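Long-range contacts in integral membrane indolylacetylinositol arabinosyltransferase EmbB (Mycolicibacterium smegmatis MC2 155, PDB 7BVC), which probably transfers arabinose units to build the arabinan of mycobacterial cell-wall arabinogalactan, and is held here with the drug ethambutol in its pocket: residues P538-M543 and P556-M561; T101-G106 and T1053-T1058; D884-T889 and A929-A934; S283-Y288 and M970-G975. All blocks are in the same frame, centred on the assembly; numbering follows the deposited sequence.

Contact 1: P538-M543 and P556-M561; sequences PSLFMM and PAWRLM
Two consecutive transmembrane helices of the GT-C-type membrane domain form a splayed helical hairpin here. Helix 527-545 ends, a short connection turns the chain, and helix 554-570 returns at 139°, with the local axes 11.5 Å apart. That separation is too wide for backbones to touch, so long, flexible side chains must bridge it, and Met543 does most of this. Its CG starts anti to the carbonyl carbon and the chain then bends at both later torsions, which carries it past the Trp558 indole. CB lies 3.8 Å from Trp558 CZ2, above the rim of the six-membered ring. CG meets the methyl of the other methionine, Met561 CE, at 3.6 Å. The sulfur carries the chain onward to CE, which settles 3.8 Å from Ala557 CB, where a small residue lets the methyl come close to the helix. The same CE sits over the five-membered ring of Trp558, 4.2 Å from its centroid and 27° off the normal, a CH-pi contact. On the neighbouring turn Leu540 crosses the indole at about a right angle, its CD1 3.6 Å from Trp558 CZ3. Leu540 and Trp558 both also touch a bound cardiolipin, so these large apolar groups serve the helix pair and the lipid at once, while Leu599 of helix 586-599 packs on Met543 and Ser539. The one hydroxyl in the group turns to its own helix: Ser539 OG bonds to the carbonyl oxygens of Cys535 and Leu536, and merely lies 4.2 Å from Met561 SD.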
loop_
_atom_site.group_PDB
_atom_site.type_symbol
_atom_site.label_atom_id
_atom_site.label_comp_id
_atom_site.label_asym_id
_atom_site.label_seq_id
_atom_site.Cartn_x
_atom_site.Cartn_y
_atom_site.Cartn_z
ATOM N N PRO B 538 22.199 11.355 15.296
ATOM C CA PRO B 538 22.881 11.746 16.543
ATOM C C PRO B 538 24.217 12.425 16.307
ATOM O O PRO B 538 24.599 13.314 17.077
ATOM C CB PRO B 538 23.045 10.420 17.297
ATOM C CG PRO B 538 22.778 9.365 16.319
ATOM C CD PRO B 538 21.837 9.928 15.319
ATOM N N SER B 539 24.945 12.036 15.258
ATOM C CA SER B 539 26.193 12.722 14.946
ATOM C C SER B 539 25.945 14.171 14.550
ATOM O O SER B 539 26.737 15.050 14.904
ATOM C CB SER B 539 26.936 11.982 13.836
ATOM O OG SER B 539 26.199 12.019 12.627
ATOM N N LEU B 540 24.849 14.441 13.839
ATOM C CA LEU B 540 24.485 15.820 13.529
ATOM C C LEU B 540 24.174 16.603 14.797
ATOM O O LEU B 540 24.666 17.723 14.990
ATOM C CB LEU B 540 23.285 15.845 12.584
ATOM C CG LEU B 540 22.767 17.233 12.213
ATOM C CD1 LEU B 540 23.817 18.012 11.439
ATOM C CD2 LEU B 540 21.477 17.128 11.422
ATOM N N PHE B 541 23.342 16.031 15.671
ATOM C CA PHE B 541 22.997 16.728 16.904
ATOM C C PHE B 541 24.197 16.915 17.823
ATOM O O PHE B 541 24.198 17.840 18.640
ATOM C CB PHE B 541 21.883 15.984 17.638
ATOM C CG PHE B 541 20.526 16.196 17.040
ATOM C CD1 PHE B 541 20.120 17.459 16.646
ATOM C CD2 PHE B 541 19.655 15.135 16.868
ATOM C CE1 PHE B 541 18.873 17.661 16.094
ATOM C CE2 PHE B 541 18.407 15.331 16.316
ATOM C CZ PHE B 541 18.015 16.595 15.930
ATOM N N MET B 542 25.216 16.063 17.706
ATOM C CA MET B 542 26.416 16.232 18.517
ATOM C C MET B 542 27.379 17.241 17.907
ATOM O O MET B 542 28.043 17.979 18.643
ATOM C CB MET B 542 27.113 14.885 18.708
ATOM C CG MET B 542 28.303 14.941 19.639
ATOM S SD MET B 542 28.634 13.366 20.437
ATOM C CE MET B 542 29.680 13.906 21.782
ATOM N N MET B 543 27.470 17.291 16.577
ATOM C CA MET B 543 28.282 18.308 15.922
ATOM C C MET B 543 27.671 19.695 16.047
ATOM O O MET B 543 28.391 20.688 15.923
ATOM C CB MET B 543 28.476 17.962 14.446
ATOM C CG MET B 543 29.438 16.818 14.194
ATOM S SD MET B 543 31.156 17.289 14.450
ATOM C CE MET B 543 31.580 17.915 12.830
ATOM N N PRO B 556 35.604 18.612 6.235
ATOM C CA PRO B 556 35.323 17.283 5.673
ATOM C C PRO B 556 34.253 16.514 6.424
ATOM O O PRO B 556 33.630 15.623 5.836
ATOM C CB PRO B 556 36.679 16.572 5.754
ATOM C CG PRO B 556 37.677 17.666 5.767
ATOM C CD PRO B 556 37.041 18.806 6.494
ATOM N N ALA B 557 34.021 16.819 7.701
ATOM C CA ALA B 557 32.979 16.128 8.447
ATOM C C ALA B 557 31.601 16.711 8.171
ATOM O O ALA B 557 30.606 15.979 8.208
ATOM C CB ALA B 557 33.275 16.176 9.944
ATOM N N TRP B 558 31.521 18.012 7.896
ATOM C CA TRP B 558 30.238 18.616 7.554
ATOM C C TRP B 558 29.857 18.347 6.105
ATOM O O TRP B 558 28.666 18.205 5.802
ATOM C CB TRP B 558 30.276 20.123 7.812
ATOM C CG TRP B 558 30.046 20.505 9.242
ATOM C CD1 TRP B 558 30.982 20.930 10.136
ATOM C CD2 TRP B 558 28.797 20.504 9.943
ATOM N NE1 TRP B 558 30.397 21.190 11.348
ATOM C CE2 TRP B 558 29.055 20.937 11.257
ATOM C CE3 TRP B 558 27.488 20.176 9.588
ATOM C CZ2 TRP B 558 28.053 21.051 12.213
ATOM C CZ3 TRP B 558 26.494 20.290 10.539
ATOM C CH2 TRP B 558 26.781 20.723 11.836
ATOM N N ARG B 559 30.843 18.270 5.206
ATOM C CA ARG B 559 30.536 18.001 3.805
ATOM C C ARG B 559 29.924 16.620 3.617
ATOM O O ARG B 559 29.070 16.436 2.745
ATOM C CB ARG B 559 31.794 18.144 2.951
ATOM C CG ARG B 559 32.214 19.581 2.711
ATOM C CD ARG B 559 33.552 19.655 2.002
ATOM N NE ARG B 559 34.391 20.721 2.539
ATOM C CZ ARG B 559 35.715 20.664 2.606
ATOM N NH1 ARG B 559 36.357 19.590 2.168
ATOM N NH2 ARG B 559 36.399 21.680 3.112
ATOM N N LEU B 560 30.325 15.645 4.433
ATOM C CA LEU B 560 29.773 14.298 4.308
ATOM C C LEU B 560 28.298 14.271 4.696
ATOM O O LEU B 560 27.467 13.677 3.994
ATOM C CB LEU B 560 30.581 13.330 5.168
ATOM C CG LEU B 560 30.236 11.848 5.055
ATOM C CD1 LEU B 560 30.669 11.307 3.704
ATOM C CD2 LEU B 560 30.891 11.073 6.183
ATOM N N MET B 561 27.953 14.909 5.816
ATOM C CA MET B 561 26.550 15.001 6.209
ATOM C C MET B 561 25.748 15.791 5.184
ATOM O O MET B 561 24.595 15.450 4.887
ATOM C CB MET B 561 26.434 15.636 7.593
ATOM C CG MET B 561 27.120 14.844 8.690
ATOM S SD MET B 561 26.748 15.464 10.338
ATOM C CE MET B 561 28.320 16.191 10.784
#

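Contact 2: T101-G106 and T1053-T1058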
loop_
_atom_site.group_PDB
_atom_site.type_symbol
_atom_site.label_atom_id
_atom_site.label_comp_id
_atom_site.label_asym_id
_atom_site.label_seq_id
_atom_site.Cartn_x
_atom_site.Cartn_y
_atom_site.Cartn_z
ATOM N N THR B 101 -5.602 -8.767 -40.449
ATOM C CA THR B 101 -4.303 -8.607 -39.810
ATOM C C THR B 101 -4.221 -9.392 -38.506
ATOM O O THR B 101 -3.427 -9.065 -37.622
ATOM C CB THR B 101 -3.998 -7.130 -39.572
ATOM O OG1 THR B 101 -4.707 -6.672 -38.416
ATOM C CG2 THR B 101 -4.427 -6.306 -40.775
ATOM N N ALA B 102 -5.044 -10.434 -38.385
ATOM C CA ALA B 102 -5.075 -11.363 -37.265
ATOM C C ALA B 102 -6.016 -12.505 -37.626
ATOM O O ALA B 102 -6.967 -12.299 -38.391
ATOM C CB ALA B 102 -5.532 -10.674 -35.980
ATOM N N PRO B 103 -5.792 -13.716 -37.115
ATOM C CA PRO B 103 -6.707 -14.818 -37.428
ATOM C C PRO B 103 -8.086 -14.554 -36.846
ATOM O O PRO B 103 -8.220 -14.088 -35.713
ATOM C CB PRO B 103 -6.042 -16.035 -36.775
ATOM C CG PRO B 103 -4.643 -15.608 -36.460
ATOM C CD PRO B 103 -4.710 -14.142 -36.214
ATOM N N ALA B 104 -9.117 -14.856 -37.641
ATOM C CA ALA B 104 -10.488 -14.552 -37.246
ATOM C C ALA B 104 -10.873 -15.182 -35.916
ATOM O O ALA B 104 -11.758 -14.662 -35.231
ATOM C CB ALA B 104 -11.462 -15.011 -38.330
ATOM N N GLU B 105 -10.226 -16.281 -35.533
ATOM C CA GLU B 105 -10.536 -16.976 -34.291
ATOM C C GLU B 105 -9.499 -16.721 -33.205
ATOM O O GLU B 105 -9.519 -17.395 -32.171
ATOM C CB GLU B 105 -10.676 -18.478 -34.549
ATOM C CG GLU B 105 -9.447 -19.124 -35.160
ATOM C CD GLU B 105 -9.415 -19.023 -36.673
ATOM O OE1 GLU B 105 -10.301 -18.354 -37.246
ATOM O OE2 GLU B 105 -8.505 -19.611 -37.290
ATOM N N GLY B 106 -8.593 -15.770 -33.416
ATOM C CA GLY B 106 -7.679 -15.380 -32.365
ATOM C C GLY B 106 -8.381 -14.625 -31.253
ATOM O O GLY B 106 -9.518 -14.174 -31.384
ATOM N N THR B 1053 0.190 -22.730 -32.890
ATOM C CA THR B 1053 -0.301 -21.755 -33.850
ATOM C C THR B 1053 -1.802 -21.910 -34.057
ATOM O O THR B 1053 -2.362 -23.004 -33.944
ATOM C CB THR B 1053 0.422 -21.909 -35.185
ATOM O OG1 THR B 1053 0.212 -23.232 -35.694
ATOM C CG2 THR B 1053 1.912 -21.673 -35.012
ATOM N N VAL B 1054 -2.453 -20.792 -34.359
ATOM C CA VAL B 1054 -3.873 -20.807 -34.691
ATOM C C VAL B 1054 -4.091 -21.179 -36.150
ATOM O O VAL B 1054 -4.985 -21.963 -36.471
ATOM C CB VAL B 1054 -4.500 -19.441 -34.355
ATOM C CG1 VAL B 1054 -6.004 -19.522 -34.438
ATOM C CG2 VAL B 1054 -4.065 -18.989 -32.976
ATOM N N VAL B 1055 -3.282 -20.618 -37.046
ATOM C CA VAL B 1055 -3.269 -20.986 -38.454
ATOM C C VAL B 1055 -1.817 -21.078 -38.899
ATOM O O VAL B 1055 -0.927 -20.461 -38.305
ATOM C CB VAL B 1055 -4.048 -19.980 -39.327
ATOM C CG1 VAL B 1055 -5.541 -20.121 -39.093
ATOM C CG2 VAL B 1055 -3.597 -18.567 -39.024
ATOM N N GLU B 1056 -1.577 -21.853 -39.952
ATOM C CA GLU B 1056 -0.216 -22.116 -40.406
ATOM C C GLU B 1056 0.218 -21.011 -41.363
ATOM O O GLU B 1056 -0.379 -20.837 -42.430
ATOM C CB GLU B 1056 -0.140 -23.486 -41.076
ATOM C CG GLU B 1056 1.267 -24.037 -41.242
ATOM C CD GLU B 1056 1.965 -23.512 -42.475
ATOM O OE1 GLU B 1056 1.268 -23.148 -43.444
ATOM O OE2 GLU B 1056 3.214 -23.473 -42.478
ATOM N N ALA B 1057 1.258 -20.268 -40.988
ATOM C CA ALA B 1057 1.694 -19.124 -41.772
ATOM C C ALA B 1057 3.209 -19.006 -41.713
ATOM O O ALA B 1057 3.831 -19.307 -40.692
ATOM C CB ALA B 1057 1.041 -17.832 -41.273
ATOM N N THR B 1058 3.798 -18.554 -42.820
ATOM C CA THR B 1058 5.239 -18.390 -42.937
ATOM C C THR B 1058 5.610 -16.910 -42.975
ATOM O O THR B 1058 4.799 -16.074 -43.383
ATOM C CB THR B 1058 5.777 -19.085 -44.196
ATOM O OG1 THR B 1058 5.210 -18.475 -45.363
ATOM C CG2 THR B 1058 5.435 -20.566 -44.176
#
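Pro103 and Val1054 belong to opposite ends of the chain, yet they meet where a loop of the concanavalin-like domain faces a loop of the C-terminal domain. The first loop is given its shape by a type I beta turn from Pro103 to Gly106, closed by the bond from Gly106 N to Pro103 O at 2.9 Å. The rigid ring of Pro103, just before the corner of the turn, offers a fixed apolar surface. On the buried side that surface does the packing: Pro103 CB rests 4.2 Å from Val1054 CG1, and Pro103 CG lies 4.1 Å from Val1055 CG2. The two beta-branched valines thus each turn a methyl to the same ring. The outer side is different in character, for where Pro103 is buried, Glu105 is exposed. The glutamate CG takes the crowded position between the backbone N and the carbonyl carbon, and its chain bends at chi2 (-86°) so that it runs alongside Val1054. Its aliphatic part covers the valine, CG to Val1054 CG1 being 3.5 Å. The carboxylate reaches the next residue, with OE2 3.5 Å from Val1055 CG1, and finds no polar partner across the two segments. No hydrogen bond crosses between the loops. Val1055 also packs on Phe193, and the backbone of Thr1058 bonds to Thr68, which extends the junction. The arrangement is loop-to-loop packing between two domains, a small apolar patch bordered by a charged residue at the solvent.

Contact 3: D884-T889 and A929-A934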
loop_
_atom_site.group_PDB
_atom_site.type_symbol
_atom_site.label_atom_id
_atom_site.label_comp_id
_atom_site.label_asym_id
_atom_site.label_seq_id
_atom_site.Cartn_x
_atom_site.Cartn_y
_atom_site.Cartn_z
ATOM N N ASP B 884 -4.777 -39.719 -0.132
ATOM C CA ASP B 884 -3.506 -40.337 0.219
ATOM C C ASP B 884 -3.193 -41.500 -0.710
ATOM O O ASP B 884 -3.874 -41.694 -1.723
ATOM C CB ASP B 884 -3.517 -40.803 1.676
ATOM C CG ASP B 884 -3.292 -39.665 2.650
ATOM O OD1 ASP B 884 -2.946 -38.555 2.200
ATOM O OD2 ASP B 884 -3.459 -39.878 3.870
ATOM N N LEU B 885 -2.163 -42.274 -0.381
ATOM C CA LEU B 885 -1.697 -43.338 -1.265
ATOM C C LEU B 885 -1.300 -44.532 -0.411
ATOM O O LEU B 885 -0.309 -44.466 0.321
ATOM C CB LEU B 885 -0.520 -42.863 -2.108
ATOM C CG LEU B 885 -0.256 -43.670 -3.372
ATOM C CD1 LEU B 885 -1.150 -43.169 -4.486
ATOM C CD2 LEU B 885 1.206 -43.596 -3.771
ATOM N N GLU B 886 -2.060 -45.617 -0.508
ATOM C CA GLU B 886 -1.740 -46.837 0.217
ATOM C C GLU B 886 -0.940 -47.778 -0.671
ATOM O O GLU B 886 -1.247 -47.945 -1.853
ATOM C CB GLU B 886 -3.016 -47.528 0.699
ATOM C CG GLU B 886 -3.514 -47.036 2.041
ATOM C CD GLU B 886 -4.170 -48.131 2.850
ATOM O OE1 GLU B 886 -4.347 -49.243 2.311
ATOM O OE2 GLU B 886 -4.507 -47.885 4.026
ATOM N N TYR B 887 0.092 -48.390 -0.096
ATOM C CA TYR B 887 0.920 -49.353 -0.806
ATOM C C TYR B 887 0.863 -50.697 -0.097
ATOM O O TYR B 887 0.865 -50.763 1.136
ATOM C CB TYR B 887 2.369 -48.873 -0.924
ATOM C CG TYR B 887 3.009 -48.425 0.369
ATOM C CD1 TYR B 887 3.636 -49.333 1.209
ATOM C CD2 TYR B 887 3.005 -47.087 0.738
ATOM C CE1 TYR B 887 4.231 -48.924 2.383
ATOM C CE2 TYR B 887 3.597 -46.669 1.912
ATOM C CZ TYR B 887 4.208 -47.592 2.731
ATOM O OH TYR B 887 4.798 -47.180 3.903
ATOM N N ALA B 888 0.808 -51.764 -0.884
ATOM C CA ALA B 888 0.610 -53.115 -0.383
ATOM C C ALA B 888 1.893 -53.927 -0.516
ATOM O O ALA B 888 2.889 -53.479 -1.086
ATOM C CB ALA B 888 -0.545 -53.795 -1.122
ATOM N N THR B 889 1.857 -55.144 0.031
ATOM C CA THR B 889 2.964 -56.087 -0.058
ATOM C C THR B 889 2.412 -57.447 -0.466
ATOM O O THR B 889 1.198 -57.636 -0.594
ATOM C CB THR B 889 3.732 -56.199 1.267
ATOM O OG1 THR B 889 3.020 -57.066 2.160
ATOM C CG2 THR B 889 3.903 -54.836 1.921
ATOM N N ALA B 929 1.730 -53.022 -4.893
ATOM C CA ALA B 929 0.664 -52.300 -5.563
ATOM C C ALA B 929 0.335 -51.040 -4.780
ATOM O O ALA B 929 0.778 -50.848 -3.647
ATOM C CB ALA B 929 -0.582 -53.169 -5.735
ATOM N N VAL B 930 -0.490 -50.200 -5.398
ATOM C CA VAL B 930 -0.771 -48.852 -4.921
ATOM C C VAL B 930 -2.241 -48.551 -5.181
ATOM O O VAL B 930 -2.796 -48.956 -6.206
ATOM C CB VAL B 930 0.159 -47.831 -5.617
ATOM C CG1 VAL B 930 -0.420 -46.443 -5.572
ATOM C CG2 VAL B 930 1.536 -47.844 -4.973
ATOM N N ARG B 931 -2.879 -47.852 -4.243
ATOM C CA ARG B 931 -4.264 -47.437 -4.424
ATOM C C ARG B 931 -4.476 -46.082 -3.765
ATOM O O ARG B 931 -3.692 -45.645 -2.920
ATOM C CB ARG B 931 -5.251 -48.460 -3.858
ATOM C CG ARG B 931 -5.276 -48.551 -2.346
ATOM C CD ARG B 931 -6.285 -49.590 -1.896
ATOM N NE ARG B 931 -6.347 -49.705 -0.444
ATOM C CZ ARG B 931 -7.137 -50.556 0.201
ATOM N NH1 ARG B 931 -7.129 -50.596 1.526
ATOM N NH2 ARG B 931 -7.928 -51.373 -0.480
ATOM N N VAL B 932 -5.561 -45.425 -4.163
ATOM C CA VAL B 932 -5.891 -44.079 -3.710
ATOM C C VAL B 932 -6.990 -44.165 -2.664
ATOM O O VAL B 932 -8.026 -44.800 -2.893
ATOM C CB VAL B 932 -6.331 -43.189 -4.885
ATOM C CG1 VAL B 932 -6.508 -41.750 -4.427
ATOM C CG2 VAL B 932 -5.330 -43.278 -6.022
ATOM N N VAL B 933 -6.771 -43.521 -1.521
ATOM C CA VAL B 933 -7.774 -43.409 -0.469
ATOM C C VAL B 933 -8.128 -41.933 -0.326
ATOM O O VAL B 933 -7.298 -41.121 0.101
ATOM C CB VAL B 933 -7.296 -44.015 0.861
ATOM C CG1 VAL B 933 -7.283 -45.529 0.768
ATOM C CG2 VAL B 933 -5.907 -43.524 1.221
ATOM N N ALA B 934 -9.351 -41.581 -0.709
ATOM C CA ALA B 934 -9.825 -40.208 -0.659
ATOM C C ALA B 934 -11.003 -40.111 0.297
ATOM O O ALA B 934 -11.799 -41.046 0.419
ATOM C CB ALA B 934 -10.235 -39.704 -2.045
#
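Bumps and hollows fit most closely where Leu885 receives Val930. The leucine CG stands anti to its backbone N (chi1 -160°), and the fork of its two methyls straddles one valine methyl: Val930 CG1 is 3.5 Å from Leu885 CD1 and 3.7 Å from CD2. Leucine therefore leans diagonally, since its partner straight across the strands is Val932, whose CG2 lies 4.5 Å from CD1. Branched aliphatic residues suit this face, which looks into a beta sandwich. On the other face the shapes are long and flat. Glu886 and Arg931 lie side by side, CB of one 3.9 Å from CG of the other, and the arginine, extended from CG onward, brings its guanidinium edge to the carboxylate. NH1 forms a salt bridge to Glu886 OE1 at 3.2 Å, reaching it from above the carboxylate plane, while OE2 is held by Arg901. Next along, Val933 CG2 fits against Asp884 CB at 3.7 Å. Beneath these side chains the backbones pair antiparallel, with Glu886 N to Arg931 O and Arg931 N to Glu886 O each 2.9 Å and both in the carbonyl plane. Beyond the pair, strand 837-845 continues the sheet past 929-936 and strand 897-898 past 882-889; Trp843 packs on Ala888, Ala929 and Arg931, and strand 860-866 of the facing sheet covers Leu885 and Val932.

Contact 4: S283-Y288 and M970-G975. With 95E (Ethambutol), chain I.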
loop_
_atom_site.group_PDB
_atom_site.type_symbol
_atom_site.label_atom_id
_atom_site.label_comp_id
_atom_site.label_asym_id
_atom_site.label_seq_id
_atom_site.Cartn_x
_atom_site.Cartn_y
_atom_site.Cartn_z
ATOM N N SER B 283 20.334 -9.537 -7.557
ATOM C CA SER B 283 19.269 -8.544 -7.555
ATOM C C SER B 283 18.017 -9.148 -8.189
ATOM O O SER B 283 17.970 -10.333 -8.527
ATOM C CB SER B 283 19.722 -7.278 -8.278
ATOM O OG SER B 283 20.784 -6.645 -7.586
ATOM N N SER B 284 16.982 -8.329 -8.359
ATOM C CA SER B 284 15.752 -8.772 -9.002
ATOM C C SER B 284 15.719 -8.489 -10.496
ATOM O O SER B 284 15.158 -9.287 -11.252
ATOM C CB SER B 284 14.540 -8.108 -8.340
ATOM O OG SER B 284 14.551 -6.708 -8.545
ATOM N N ASP B 285 16.302 -7.381 -10.941
ATOM C CA ASP B 285 16.316 -7.021 -12.357
ATOM C C ASP B 285 17.633 -7.436 -13.015
ATOM O O ASP B 285 18.370 -6.620 -13.564
ATOM C CB ASP B 285 16.065 -5.526 -12.517
ATOM C CG ASP B 285 14.662 -5.133 -12.127
ATOM O OD1 ASP B 285 13.749 -5.970 -12.270
ATOM O OD2 ASP B 285 14.468 -3.990 -11.675
ATOM N N ASP B 286 17.925 -8.731 -12.950
ATOM C CA ASP B 286 19.065 -9.299 -13.657
ATOM C C ASP B 286 18.674 -9.916 -14.989
ATOM O O ASP B 286 19.339 -9.673 -15.999
ATOM C CB ASP B 286 19.755 -10.360 -12.797
ATOM C CG ASP B 286 20.330 -9.794 -11.525
ATOM O OD1 ASP B 286 20.014 -8.634 -11.192
ATOM O OD2 ASP B 286 21.109 -10.508 -10.862
ATOM N N GLY B 287 17.606 -10.713 -15.007
ATOM C CA GLY B 287 17.116 -11.237 -16.268
ATOM C C GLY B 287 16.627 -10.142 -17.191
ATOM O O GLY B 287 16.804 -10.218 -18.408
ATOM N N TYR B 288 16.063 -9.086 -16.595
ATOM C CA TYR B 288 15.544 -7.926 -17.369
ATOM C C TYR B 288 16.685 -7.281 -18.170
ATOM O O TYR B 288 16.496 -7.033 -19.379
ATOM C CB TYR B 288 14.881 -6.912 -16.432
ATOM C CG TYR B 288 13.954 -5.937 -17.113
ATOM C CD1 TYR B 288 12.581 -6.104 -17.066
ATOM C CD2 TYR B 288 14.449 -4.843 -17.804
ATOM C CE1 TYR B 288 11.721 -5.213 -17.688
ATOM C CE2 TYR B 288 13.605 -3.943 -18.432
ATOM C CZ TYR B 288 12.235 -4.128 -18.374
ATOM O OH TYR B 288 11.398 -3.245 -18.990
ATOM N N MET B 970 11.050 -15.566 -22.432
ATOM C CA MET B 970 11.357 -15.634 -21.011
ATOM C C MET B 970 10.842 -14.374 -20.335
ATOM O O MET B 970 11.075 -13.266 -20.828
ATOM C CB MET B 970 12.861 -15.780 -20.784
ATOM C CG MET B 970 13.383 -17.189 -20.972
ATOM S SD MET B 970 15.179 -17.280 -20.864
ATOM C CE MET B 970 15.633 -17.009 -22.570
ATOM N N ASP B 971 10.138 -14.537 -19.216
ATOM C CA ASP B 971 9.708 -13.372 -18.465
ATOM C C ASP B 971 10.927 -12.619 -17.934
ATOM O O ASP B 971 12.043 -13.140 -17.888
ATOM C CB ASP B 971 8.781 -13.785 -17.324
ATOM C CG ASP B 971 7.376 -14.096 -17.802
ATOM O OD1 ASP B 971 7.207 -14.394 -19.002
ATOM O OD2 ASP B 971 6.438 -14.042 -16.980
ATOM N N TRP B 972 10.706 -11.372 -17.527
ATOM C CA TRP B 972 11.821 -10.519 -17.133
ATOM C C TRP B 972 12.463 -10.941 -15.820
ATOM O O TRP B 972 13.458 -10.331 -15.416
ATOM C CB TRP B 972 11.373 -9.057 -17.050
ATOM C CG TRP B 972 10.296 -8.782 -16.054
ATOM C CD1 TRP B 972 8.962 -8.664 -16.306
ATOM C CD2 TRP B 972 10.457 -8.555 -14.648
ATOM N NE1 TRP B 972 8.281 -8.394 -15.146
ATOM C CE2 TRP B 972 9.178 -8.322 -14.113
ATOM C CE3 TRP B 972 11.560 -8.533 -13.790
ATOM C CZ2 TRP B 972 8.969 -8.073 -12.762
ATOM C CZ3 TRP B 972 11.351 -8.287 -12.450
ATOM C CH2 TRP B 972 10.067 -8.060 -11.948
ATOM N N ALA B 973 11.934 -11.962 -15.150
ATOM C CA ALA B 973 12.548 -12.488 -13.942
ATOM C C ALA B 973 13.482 -13.658 -14.209
ATOM O O ALA B 973 14.537 -13.751 -13.574
ATOM C CB ALA B 973 11.470 -12.924 -12.945
ATOM N N VAL B 974 13.124 -14.549 -15.131
ATOM C CA VAL B 974 13.936 -15.723 -15.432
ATOM C C VAL B 974 14.934 -15.424 -16.548
ATOM O O VAL B 974 14.711 -15.769 -17.715
ATOM C CB VAL B 974 13.023 -16.915 -15.774
ATOM C CG1 VAL B 974 12.205 -17.282 -14.571
ATOM C CG2 VAL B 974 12.050 -16.558 -16.884
ATOM N N GLY B 975 16.059 -14.805 -16.204
ATOM C CA GLY B 975 17.073 -14.554 -17.209
ATOM C C GLY B 975 18.443 -15.102 -16.876
ATOM O O GLY B 975 19.191 -15.504 -17.772
HETATM C C2 95E I . 13.975 -0.752 -16.973
HETATM O O12 95E I . 10.902 -4.092 -9.837
HETATM C C11 95E I . 11.595 -3.571 -10.937
HETATM C C10 95E I . 10.618 -3.349 -12.084
HETATM C C13 95E I . 9.688 -4.544 -12.210
HETATM C C14 95E I . 8.275 -4.245 -11.735
HETATM N N9 95E I . 11.355 -3.224 -13.324
HETATM C C8 95E I . 12.273 -2.107 -13.226
HETATM C C7 95E I . 12.679 -1.616 -14.611
HETATM N N6 95E I . 14.074 -1.941 -14.842
HETATM C C3 95E I . 14.711 -0.925 -15.654
HETATM O O1 95E I . 14.810 -0.034 -17.832
HETATM C C4 95E I . 16.145 -1.351 -15.944
HETATM C C5 95E I . 16.940 -1.646 -14.671
#
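The ethambutol pocket is built here from two distant parts of the chain: the turn leading into helix 287-294 of the membrane domain and a loop of the C-terminal domain. Trp972 comes from the latter, its CG in the crowded position between the backbone N and the carbonyl carbon. The drug's C13 lies over one face of the indole, 3.5 Å from CH2, so a broad apolar surface receives the ethyl branch. Tyr288 turns an edge toward that indole's face, an offset edge-to-face pair with centroids 5.7 Å apart and planes at 67°. The tyrosine ring in turn has ethambutol N6 over one face, 4.1 Å above the plane and toward the rim, and its CE2 lies 3.5 Å from the drug's C2. The phenol OH is hydrogen-bonded to Asn304, which would help to fix the ring. Asp285 brings OD1 to 3.3 Å from Trp972 CZ3, oblique to the ring, with the carboxylate plane 62° from that of the indole. OD2 lies close to C11 and is also salt-bridged to Arg389. CG is 4.0 Å from the amine N9; a negative charge here might favour a protonated diamine, though Arg389 shares that charge. Elsewhere in the contact Gly287 and Gly975 let the two backbones pass in direct contact, as neither has a side chain to intervene. Trp1012, another pocket residue, packs edge-to-face on Trp972. The arrangement is that of a ligand pocket at a domain interface, where aromatic faces and acidic side chains embrace an amine-bearing inhibitor.

In the fold
Contacts 1, 3 and 4 are buried, whereas contact 2 is only partly so. Contact 1 belongs to the membrane domain alone and is wholly apolar across its helices, in keeping with the adjoining cardiolipin. Contact 3 belongs to the C-terminal domain alone, and adds backbone bonds and a salt bridge to apolar packing. Contacts 2 and 4 each join that same C-terminal domain to another: the concanavalin-like domain in contact 2, the membrane domain in contact 4. Contact 4 lies near the chain's centre, and its chemistry is aromatic and charged to suit a ligand; contact 2, about 30 Å away between centres, is small, mostly apolar and bordered by solvent.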